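Local coordinates for uncharacterized protein Rv2277c (Mycobacterium tuberculosis, PDB 5VUG) that probably hydrolyses phosphoric diesters, having a TIM-barrel domain of the glycerophosphodiester phosphodiesterase family, although its own substrate and role remain uncharacterized, at residues Q171-L183 / P194-R208. Residues are numbered along the deposited sequence; the frame is centred on the assembly and turned at random.
Sequences QVAESRDVTRQRL and PQPDPGKWAGFELHR
Arg182 reaches from helix 176-183 to the loop that leads back to strand 201-205, part of a beta-alpha-beta unit of the TIM barrel whose helix packs outside the strand wall. Its NE donates to Pro194 O (2.8 Å) and its NH2 to Gln195 O, both from above the carbonyl planes. NH1 and NH2 also grip Glu174 end-on: NH1 meets OE1 on its syn lone pair at 2.8 Å with an N-H...O angle of 168°, and NH2 takes OE2. The anti lone pair of OE1 accepts from Thr179 OG1, so the buried carboxylate is held by two side chains, while water 5 links OE2 to Asp197 OD2. Phe238 makes a cation-pi contact with Arg182.

The loop after strand 171-172 reaches strand 201-205 where Glu174 N donates to Trp201 O (2.8 Å). Lys200, bent at chi2 (-107°), lays CD beside Val172 O and brings NZ to that oxygen at 3.0 Å; NZ also donates to water 2, which accepts from Val172 N, and water 1 bridges Val172 O, weakly, to Trp201 N.

Leu183 CD1 packs on Phe204 CB at 3.6 Å. Phe204 also covers one face of the Arg176 guanidinium, which, with Arg180 and Arg208, gathers round Glu214 of the second subunit; Arg180 NE also donates to Ser223 OG there. Arg176 NH2 forms a salt bridge with Glu205 OE1 (2.8 Å), approaching on the syn side, 25° out of the carboxylate plane.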
ATOM      1  N   GLN A 171     -28.683  -1.380  12.327  1.00 15.07           N
ATOM      2  CA  GLN A 171     -27.769  -2.262  11.614  1.00 14.49           C
ATOM      3  C   GLN A 171     -26.650  -1.416  11.027  1.00 13.05           C
ATOM      4  O   GLN A 171     -26.916  -0.417  10.349  1.00 13.49           O
ATOM      5  CB  GLN A 171     -28.497  -2.958  10.468  1.00 14.42           C
ATOM      6  CG  GLN A 171     -29.693  -3.793  10.871  1.00 19.12           C
ATOM      7  CD  GLN A 171     -30.228  -4.569   9.681  1.00 28.05           C
ATOM      8  OE1 GLN A 171     -31.035  -4.054   8.896  1.00 30.83           O
ATOM      9  NE2 GLN A 171     -29.751  -5.798   9.516  1.00 29.23           N
ATOM     10  N   VAL A 172     -25.401  -1.818  11.267  1.00 11.05           N
ATOM     11  CA  VAL A 172     -24.251  -0.988  10.919  1.00 12.28           C
ATOM     12  C   VAL A 172     -23.266  -1.790  10.074  1.00 11.36           C
ATOM     13  O   VAL A 172     -22.910  -2.922  10.426  1.00 12.13           O
ATOM     14  CB  VAL A 172     -23.568  -0.424  12.183  1.00 12.33           C
ATOM     15  CG1 VAL A 172     -22.435   0.515  11.812  1.00 13.78           C
ATOM     16  CG2 VAL A 172     -24.601   0.272  13.105  1.00 12.71           C
ATOM     17  N   ALA A 173     -22.819  -1.201   8.969  1.00  9.72           N
ATOM     18  CA  ALA A 173     -21.784  -1.830   8.161  1.00  9.86           C
ATOM     19  C   ALA A 173     -20.465  -1.887   8.926  1.00 11.01           C
ATOM     20  O   ALA A 173     -20.205  -1.096   9.839  1.00 14.12           O
ATOM     21  CB  ALA A 173     -21.571  -1.055   6.861  1.00 11.34           C
ATOM     22  N   GLU A 174     -19.623  -2.842   8.536  1.00 10.23           N
ATOM     23  CA  GLU A 174     -18.263  -2.888   9.050  1.00 10.74           C
ATOM     24  C   GLU A 174     -17.576  -1.548   8.807  1.00 11.45           C
ATOM     25  O   GLU A 174     -17.784  -0.908   7.773  1.00 12.23           O
ATOM     26  CB  GLU A 174     -17.493  -4.000   8.337  1.00 11.83           C
ATOM     27  CG  GLU A 174     -16.043  -4.059   8.742  1.00 13.18           C
ATOM     28  CD  GLU A 174     -15.385  -5.348   8.349  1.00 12.44           C
ATOM     29  OE1 GLU A 174     -14.982  -5.469   7.170  1.00 13.79           O
ATOM     30  OE2 GLU A 174     -15.278  -6.236   9.228  1.00 14.19           O
ATOM     31  N   SER A 175     -16.752  -1.116   9.766  1.00 12.80           N
ATOM     32  CA  SER A 175     -16.022   0.134   9.576  1.00 12.65           C
ATOM     33  C   SER A 175     -15.079   0.030   8.378  1.00 11.97           C
ATOM     34  O   SER A 175     -14.526  -1.035   8.071  1.00 14.09           O
ATOM     35  CB  SER A 175     -15.218   0.495  10.825  1.00 16.16           C
ATOM     36  OG  SER A 175     -14.084  -0.336  10.942  1.00 17.76           O
ATOM     37  N   ARG A 176     -14.900   1.153   7.684  1.00 11.84           N
ATOM     38  CA  ARG A 176     -14.006   1.143   6.531  1.00 10.64           C
ATOM     39  C   ARG A 176     -12.575   0.798   6.940  1.00 13.59           C
ATOM     40  O   ARG A 176     -11.865   0.103   6.204  1.00 12.77           O
ATOM     41  CB  ARG A 176     -14.078   2.477   5.785  1.00 10.46           C
ATOM     42  CG  ARG A 176     -13.278   2.511   4.487  1.00 10.94           C
ATOM     43  CD  ARG A 176     -13.592   3.772   3.713  1.00 12.23           C
ATOM     44  NE  ARG A 176     -12.935   3.828   2.409  1.00 13.60           N
ATOM     45  CZ  ARG A 176     -13.581   3.746   1.248  1.00 12.89           C
ATOM     46  NH1 ARG A 176     -14.906   3.585   1.215  1.00 14.36           N
ATOM     47  NH2 ARG A 176     -12.905   3.830   0.116  1.00 11.45           N
ATOM     48  N   ASP A 177     -12.135   1.255   8.118  1.00 14.70           N
ATOM     49  CA  ASP A 177     -10.788   0.910   8.575  1.00 15.75           C
ATOM     50  C   ASP A 177     -10.573  -0.600   8.591  1.00 16.32           C
ATOM     51  O   ASP A 177      -9.521  -1.092   8.161  1.00 15.26           O
ATOM     52  CB  ASP A 177     -10.518   1.465   9.977  1.00 16.17           C
ATOM     53  CG  ASP A 177     -10.324   2.973  10.002  1.00 19.85           C
ATOM     54  OD1 ASP A 177     -10.071   3.575   8.940  1.00 20.60           O
ATOM     55  OD2 ASP A 177     -10.399   3.555  11.112  1.00 20.61           O
ATOM     56  N   VAL A 178     -11.553  -1.352   9.096  1.00 14.27           N
ATOM     57  CA  VAL A 178     -11.395  -2.802   9.207  1.00 13.97           C
ATOM     58  C   VAL A 178     -11.475  -3.463   7.834  1.00 12.76           C
ATOM     59  O   VAL A 178     -10.653  -4.324   7.489  1.00 12.51           O
ATOM     60  CB  VAL A 178     -12.429  -3.379  10.191  1.00 12.94           C
ATOM     61  CG1 VAL A 178     -12.391  -4.908  10.168  1.00 13.59           C
ATOM     62  CG2 VAL A 178     -12.159  -2.859  11.604  1.00 14.29           C
ATOM     63  N   THR A 179     -12.465  -3.072   7.028  1.00 12.77           N
ATOM     64  CA  THR A 179     -12.577  -3.606   5.673  1.00 10.71           C
ATOM     65  C   THR A 179     -11.292  -3.381   4.886  1.00 10.60           C
ATOM     66  O   THR A 179     -10.769  -4.306   4.247  1.00 11.05           O
ATOM     67  CB  THR A 179     -13.754  -2.936   4.957  1.00 11.07           C
ATOM     68  OG1 THR A 179     -14.980  -3.302   5.601  1.00 12.10           O
ATOM     69  CG2 THR A 179     -13.808  -3.356   3.479  1.00 10.91           C
ATOM     70  N   ARG A 180     -10.759  -2.154   4.935  1.00 10.85           N
ATOM     71  CA  ARG A 180      -9.541  -1.835   4.191  1.00 10.26           C
ATOM     72  C   ARG A 180      -8.355  -2.659   4.679  1.00 11.89           C
ATOM     73  O   ARG A 180      -7.539  -3.125   3.873  1.00 11.67           O
ATOM     74  CB  ARG A 180      -9.223  -0.340   4.305  1.00 11.77           C
ATOM     75  CG  ARG A 180      -8.058   0.126   3.415  1.00 13.08           C
ATOM     76  CD  ARG A 180      -7.729   1.621   3.588  1.00 13.96           C
ATOM     77  NE  ARG A 180      -7.512   1.925   4.999  1.00 12.94           N
ATOM     78  CZ  ARG A 180      -8.334   2.650   5.755  1.00 13.68           C
ATOM     79  NH1 ARG A 180      -9.419   3.217   5.229  1.00 13.91           N
ATOM     80  NH2 ARG A 180      -8.064   2.815   7.042  1.00 15.98           N
ATOM     81  N   GLN A 181      -8.230  -2.828   5.998  1.00 11.41           N
ATOM     82  CA  GLN A 181      -7.144  -3.630   6.553  1.00 11.00           C
ATOM     83  C   GLN A 181      -7.215  -5.069   6.054  1.00 11.68           C
ATOM     84  O   GLN A 181      -6.201  -5.650   5.648  1.00 11.87           O
ATOM     85  CB  GLN A 181      -7.223  -3.604   8.075  1.00 12.60           C
ATOM     86  CG  GLN A 181      -6.087  -4.353   8.736  1.00 14.98           C
ATOM     87  CD  GLN A 181      -4.786  -3.597   8.630  1.00 19.56           C
ATOM     88  OE1 GLN A 181      -4.656  -2.485   9.149  1.00 25.16           O
ATOM     89  NE2 GLN A 181      -3.818  -4.180   7.940  1.00 20.37           N
ATOM     90  N   ARG A 182      -8.413  -5.663   6.074  1.00 12.39           N
ATOM     91  CA  ARG A 182      -8.547  -7.046   5.637  1.00 11.67           C
ATOM     92  C   ARG A 182      -8.238  -7.181   4.150  1.00 10.85           C
ATOM     93  O   ARG A 182      -7.553  -8.126   3.737  1.00 10.66           O
ATOM     94  CB  ARG A 182      -9.945  -7.580   5.960  1.00 11.27           C
ATOM     95  CG  ARG A 182      -9.995  -9.099   5.964  1.00 11.35           C
ATOM     96  CD  ARG A 182     -11.378  -9.677   6.254  1.00 12.67           C
ATOM     97  NE  ARG A 182     -11.898  -9.345   7.582  1.00 14.21           N
ATOM     98  CZ  ARG A 182     -12.814  -8.409   7.812  1.00 14.22           C
ATOM     99  NH1 ARG A 182     -13.307  -7.696   6.804  1.00 13.28           N
ATOM    100  NH2 ARG A 182     -13.235  -8.181   9.044  1.00 16.05           N
ATOM    101  N   LEU A 183      -8.709  -6.231   3.336  1.00 11.03           N
ATOM    102  CA  LEU A 183      -8.454  -6.293   1.899  1.00  9.91           C
ATOM    103  C   LEU A 183      -6.972  -6.149   1.595  1.00 11.04           C
ATOM    104  O   LEU A 183      -6.442  -6.852   0.727  1.00 11.63           O
ATOM    105  CB  LEU A 183      -9.226  -5.190   1.181  1.00 10.53           C
ATOM    106  CG  LEU A 183     -10.726  -5.427   1.032  1.00 11.05           C
ATOM    107  CD1 LEU A 183     -11.362  -4.139   0.536  1.00 10.83           C
ATOM    108  CD2 LEU A 183     -11.005  -6.610   0.081  1.00 11.56           C
ATOM    109  N   PRO A 194      -7.974  -8.843   9.829  1.00 19.49           N
ATOM    110  CA  PRO A 194      -8.610  -9.541  10.952  1.00 19.72           C
ATOM    111  C   PRO A 194      -9.676 -10.529  10.481  1.00 20.40           C
ATOM    112  O   PRO A 194     -10.002 -10.558   9.293  1.00 18.39           O
ATOM    113  CB  PRO A 194      -9.241  -8.403  11.760  1.00 21.05           C
ATOM    114  CG  PRO A 194      -9.481  -7.330  10.771  1.00 20.65           C
ATOM    115  CD  PRO A 194      -8.350  -7.419   9.781  1.00 18.52           C
ATOM    116  N   GLN A 195     -10.190 -11.345  11.393  1.00 21.08           N
ATOM    117  CA  GLN A 195     -11.189 -12.321  11.012  1.00 21.57           C
ATOM    118  C   GLN A 195     -12.458 -11.613  10.544  1.00 19.10           C
ATOM    119  O   GLN A 195     -12.695 -10.449  10.884  1.00 17.69           O
ATOM    120  CB  GLN A 195     -11.499 -13.242  12.186  1.00 25.90           C
ATOM    121  CG  GLN A 195     -10.431 -14.301  12.422  1.00 28.55           C
ATOM    122  CD  GLN A 195     -10.602 -14.998  13.756  1.00 35.33           C
ATOM    123  OE1 GLN A 195     -11.240 -16.047  13.846  1.00 37.55           O
ATOM    124  NE2 GLN A 195     -10.034 -14.414  14.805  1.00 37.12           N
ATOM    125  N   PRO A 196     -13.279 -12.287   9.736  1.00 20.17           N
ATOM    126  CA  PRO A 196     -14.549 -11.685   9.319  1.00 18.00           C
ATOM    127  C   PRO A 196     -15.390 -11.295  10.522  1.00 18.55           C
ATOM    128  O   PRO A 196     -15.270 -11.867  11.610  1.00 21.08           O
ATOM    129  CB  PRO A 196     -15.225 -12.805   8.522  1.00 18.58           C
ATOM    130  CG  PRO A 196     -14.097 -13.628   8.013  1.00 22.38           C
ATOM    131  CD  PRO A 196     -13.040 -13.583   9.079  1.00 24.29           C
ATOM    132  N   ASP A 197     -16.242 -10.296  10.320  1.00 16.23           N
ATOM    133  CA  ASP A 197     -17.158  -9.859  11.358  1.00 16.98           C
ATOM    134  C   ASP A 197     -18.537 -10.386  10.996  1.00 17.58           C
ATOM    135  O   ASP A 197     -19.160  -9.866  10.058  1.00 17.69           O
ATOM    136  CB  ASP A 197     -17.169  -8.334  11.429  1.00 18.76           C
ATOM    137  CG  ASP A 197     -17.804  -7.812  12.703  1.00 21.06           C
ATOM    138  OD1 ASP A 197     -18.386  -8.617  13.457  1.00 22.57           O
ATOM    139  OD2 ASP A 197     -17.710  -6.595  12.954  1.00 21.75           O
ATOM    140  N   PRO A 198     -19.052 -11.397  11.694  1.00 18.84           N
ATOM    141  CA  PRO A 198     -20.202 -12.150  11.175  1.00 20.21           C
ATOM    142  C   PRO A 198     -21.414 -11.287  10.861  1.00 17.56           C
ATOM    143  O   PRO A 198     -21.809 -10.418  11.641  1.00 17.37           O
ATOM    144  CB  PRO A 198     -20.505 -13.141  12.302  1.00 21.55           C
ATOM    145  CG  PRO A 198     -19.170 -13.358  12.949  1.00 22.41           C
ATOM    146  CD  PRO A 198     -18.484 -12.022  12.903  1.00 19.81           C
ATOM    147  N   GLY A 199     -22.008 -11.549   9.698  1.00 16.53           N
ATOM    148  CA  GLY A 199     -23.261 -10.943   9.319  1.00 15.74           C
ATOM    149  C   GLY A 199     -23.177  -9.536   8.766  1.00 14.61           C
ATOM    150  O   GLY A 199     -24.201  -9.016   8.301  1.00 19.26           O
ATOM    151  N   LYS A 200     -22.005  -8.907   8.771  1.00 13.82           N
ATOM    152  CA  LYS A 200     -21.899  -7.488   8.446  1.00 14.49           C
ATOM    153  C   LYS A 200     -21.755  -7.264   6.948  1.00 11.55           C
ATOM    154  O   LYS A 200     -21.168  -8.081   6.230  1.00 14.11           O
ATOM    155  CB  LYS A 200     -20.676  -6.876   9.130  1.00 16.10           C
ATOM    156  CG  LYS A 200     -20.744  -6.879  10.627  1.00 19.66           C
ATOM    157  CD  LYS A 200     -20.977  -5.489  11.108  1.00 18.96           C
ATOM    158  CE  LYS A 200     -21.131  -5.432  12.604  1.00 18.94           C
ATOM    159  NZ  LYS A 200     -21.987  -4.271  12.960  1.00 21.41           N
ATOM    160  N   TRP A 201     -22.275  -6.125   6.489  1.00 11.00           N
ATOM    161  CA  TRP A 201     -21.938  -5.601   5.172  1.00 11.38           C
ATOM    162  C   TRP A 201     -20.565  -4.941   5.204  1.00 11.71           C
ATOM    163  O   TRP A 201     -20.196  -4.274   6.178  1.00 13.42           O
ATOM    164  CB  TRP A 201     -22.956  -4.541   4.738  1.00 12.16           C
ATOM    165  CG  TRP A 201     -24.163  -5.091   4.053  1.00 12.06           C
ATOM    166  CD1 TRP A 201     -25.380  -5.335   4.615  1.00 12.96           C
ATOM    167  CD2 TRP A 201     -24.270  -5.471   2.675  1.00 10.29           C
ATOM    168  NE1 TRP A 201     -26.243  -5.852   3.673  1.00 12.79           N
ATOM    169  CE2 TRP A 201     -25.587  -5.940   2.473  1.00 11.51           C
ATOM    170  CE3 TRP A 201     -23.379  -5.464   1.588  1.00 11.68           C
ATOM    171  CZ2 TRP A 201     -26.038  -6.396   1.231  1.00 12.24           C
ATOM    172  CZ3 TRP A 201     -23.830  -5.927   0.352  1.00 12.34           C
ATOM    173  CH2 TRP A 201     -25.146  -6.386   0.185  1.00 13.22           C
ATOM    174  N   ALA A 202     -19.814  -5.119   4.121  1.00 12.34           N
ATOM    175  CA  ALA A 202     -18.573  -4.395   3.892  1.00 11.63           C
ATOM    176  C   ALA A 202     -18.555  -3.957   2.438  1.00 10.68           C
ATOM    177  O   ALA A 202     -19.161  -4.607   1.586  1.00 13.50           O
ATOM    178  CB  ALA A 202     -17.349  -5.276   4.156  1.00 13.33           C
ATOM    179  N   GLY A 203     -17.867  -2.848   2.156  1.00 10.23           N
ATOM    180  CA  GLY A 203     -17.777  -2.353   0.794  1.00 10.77           C
ATOM    181  C   GLY A 203     -16.456  -1.665   0.519  1.00  8.73           C
ATOM    182  O   GLY A 203     -15.778  -1.189   1.431  1.00 11.48           O
ATOM    183  N   PHE A 204     -16.080  -1.640  -0.761  1.00  8.36           N
ATOM    184  CA  PHE A 204     -14.879  -0.928  -1.176  1.00  9.80           C
ATOM    185  C   PHE A 204     -14.909  -0.813  -2.689  1.00  9.49           C
ATOM    186  O   PHE A 204     -15.508  -1.653  -3.360  1.00 10.21           O
ATOM    187  CB  PHE A 204     -13.596  -1.655  -0.747  1.00 10.47           C
ATOM    188  CG  PHE A 204     -12.450  -0.730  -0.462  1.00 11.29           C
ATOM    189  CD1 PHE A 204     -12.378  -0.048   0.742  1.00 12.92           C
ATOM    190  CD2 PHE A 204     -11.438  -0.549  -1.389  1.00 10.72           C
ATOM    191  CE1 PHE A 204     -11.318   0.805   1.014  1.00 13.45           C
ATOM    192  CE2 PHE A 204     -10.370   0.305  -1.125  1.00 11.86           C
ATOM    193  CZ  PHE A 204     -10.315   0.981   0.081  1.00 12.93           C
ATOM    194  N   GLU A 205     -14.249   0.230  -3.205  1.00  9.95           N
ATOM    195  CA  GLU A 205     -14.116   0.442  -4.643  1.00 11.00           C
ATOM    196  C   GLU A 205     -13.431  -0.740  -5.321  1.00 11.29           C
ATOM    197  O   GLU A 205     -12.541  -1.381  -4.758  1.00 11.15           O
ATOM    198  CB  GLU A 205     -13.266   1.692  -4.912  1.00 12.17           C
ATOM    199  CG  GLU A 205     -13.981   3.026  -4.755  1.00 12.40           C
ATOM    200  CD  GLU A 205     -14.205   3.463  -3.315  1.00 13.74           C
ATOM    201  OE1 GLU A 205     -13.751   2.784  -2.375  1.00 13.10           O
ATOM    202  OE2 GLU A 205     -14.855   4.515  -3.129  1.00 18.28           O
ATOM    203  N   LEU A 206     -13.843  -1.009  -6.568  1.00 10.85           N
ATOM    204  CA  LEU A 206     -13.154  -2.000  -7.395  1.00 13.95           C
ATOM    205  C   LEU A 206     -11.761  -1.534  -7.793  1.00 13.99           C
ATOM    206  O   LEU A 206     -10.868  -2.368  -8.003  1.00 15.64           O
ATOM    207  CB  LEU A 206     -13.958  -2.285  -8.666  1.00 15.08           C
ATOM    208  CG  LEU A 206     -14.853  -3.520  -8.694  1.00 20.68           C
ATOM    209  CD1 LEU A 206     -15.742  -3.565  -7.475  1.00 26.88           C
ATOM    210  CD2 LEU A 206     -15.675  -3.550  -9.987  1.00 19.43           C
ATOM    211  N   HIS A 207     -11.567  -0.220  -7.933  1.00 13.32           N
ATOM    212  CA  HIS A 207     -10.277   0.384  -8.237  1.00 14.08           C
ATOM    213  C   HIS A 207     -10.108   1.576  -7.315  1.00 14.24           C
ATOM    214  O   HIS A 207     -11.001   2.425  -7.234  1.00 14.92           O
ATOM    215  CB  HIS A 207     -10.251   0.916  -9.666  1.00 16.43           C
ATOM    216  CG  HIS A 207     -10.780  -0.045 -10.673  1.00 21.50           C
ATOM    217  ND1 HIS A 207      -9.978  -0.951 -11.330  1.00 27.01           N
ATOM    218  CD2 HIS A 207     -12.035  -0.242 -11.140  1.00 24.43           C
ATOM    219  CE1 HIS A 207     -10.716  -1.667 -12.157  1.00 28.15           C
ATOM    220  NE2 HIS A 207     -11.967  -1.257 -12.062  1.00 29.48           N
ATOM    221  N   ARG A 208      -8.965   1.657  -6.636  1.00 13.22           N
ATOM    222  CA  ARG A 208      -8.761   2.706  -5.645  1.00 12.33           C
ATOM    223  C   ARG A 208      -7.326   3.201  -5.701  1.00 12.72           C
ATOM    224  O   ARG A 208      -6.388   2.415  -5.528  1.00 14.77           O
ATOM    225  CB  ARG A 208      -9.089   2.195  -4.239  1.00 10.61           C
ATOM    226  CG  ARG A 208      -9.065   3.289  -3.169  1.00 12.80           C
ATOM    227  CD  ARG A 208     -10.247   4.242  -3.321  1.00 15.65           C
ATOM    228  NE  ARG A 208     -10.386   5.122  -2.161  1.00 18.40           N
ATOM    229  CZ  ARG A 208     -10.300   6.449  -2.195  1.00 21.69           C
ATOM    230  NH1 ARG A 208     -10.085   7.086  -3.341  1.00 27.95           N
ATOM    231  NH2 ARG A 208     -10.445   7.146  -1.074  1.00 23.34           N
TER
HETATM  232  O   HOH W   1     -23.936  -4.641   8.336  1.00 14.17           O
HETATM  233  O   HOH W   2     -24.913  -4.286  12.790  1.00 24.77           O
HETATM  234  O   HOH W   3     -19.448  -2.126  12.377  1.00 18.64           O
HETATM  235  O   HOH W   4     -17.073  -1.629   5.144  1.00 12.04           O
HETATM  236  O   HOH W   5     -15.646  -5.332  11.757  1.00 20.76           O
HETATM  237  O   HOH W   6     -15.890   5.211  -0.986  1.00 22.29           O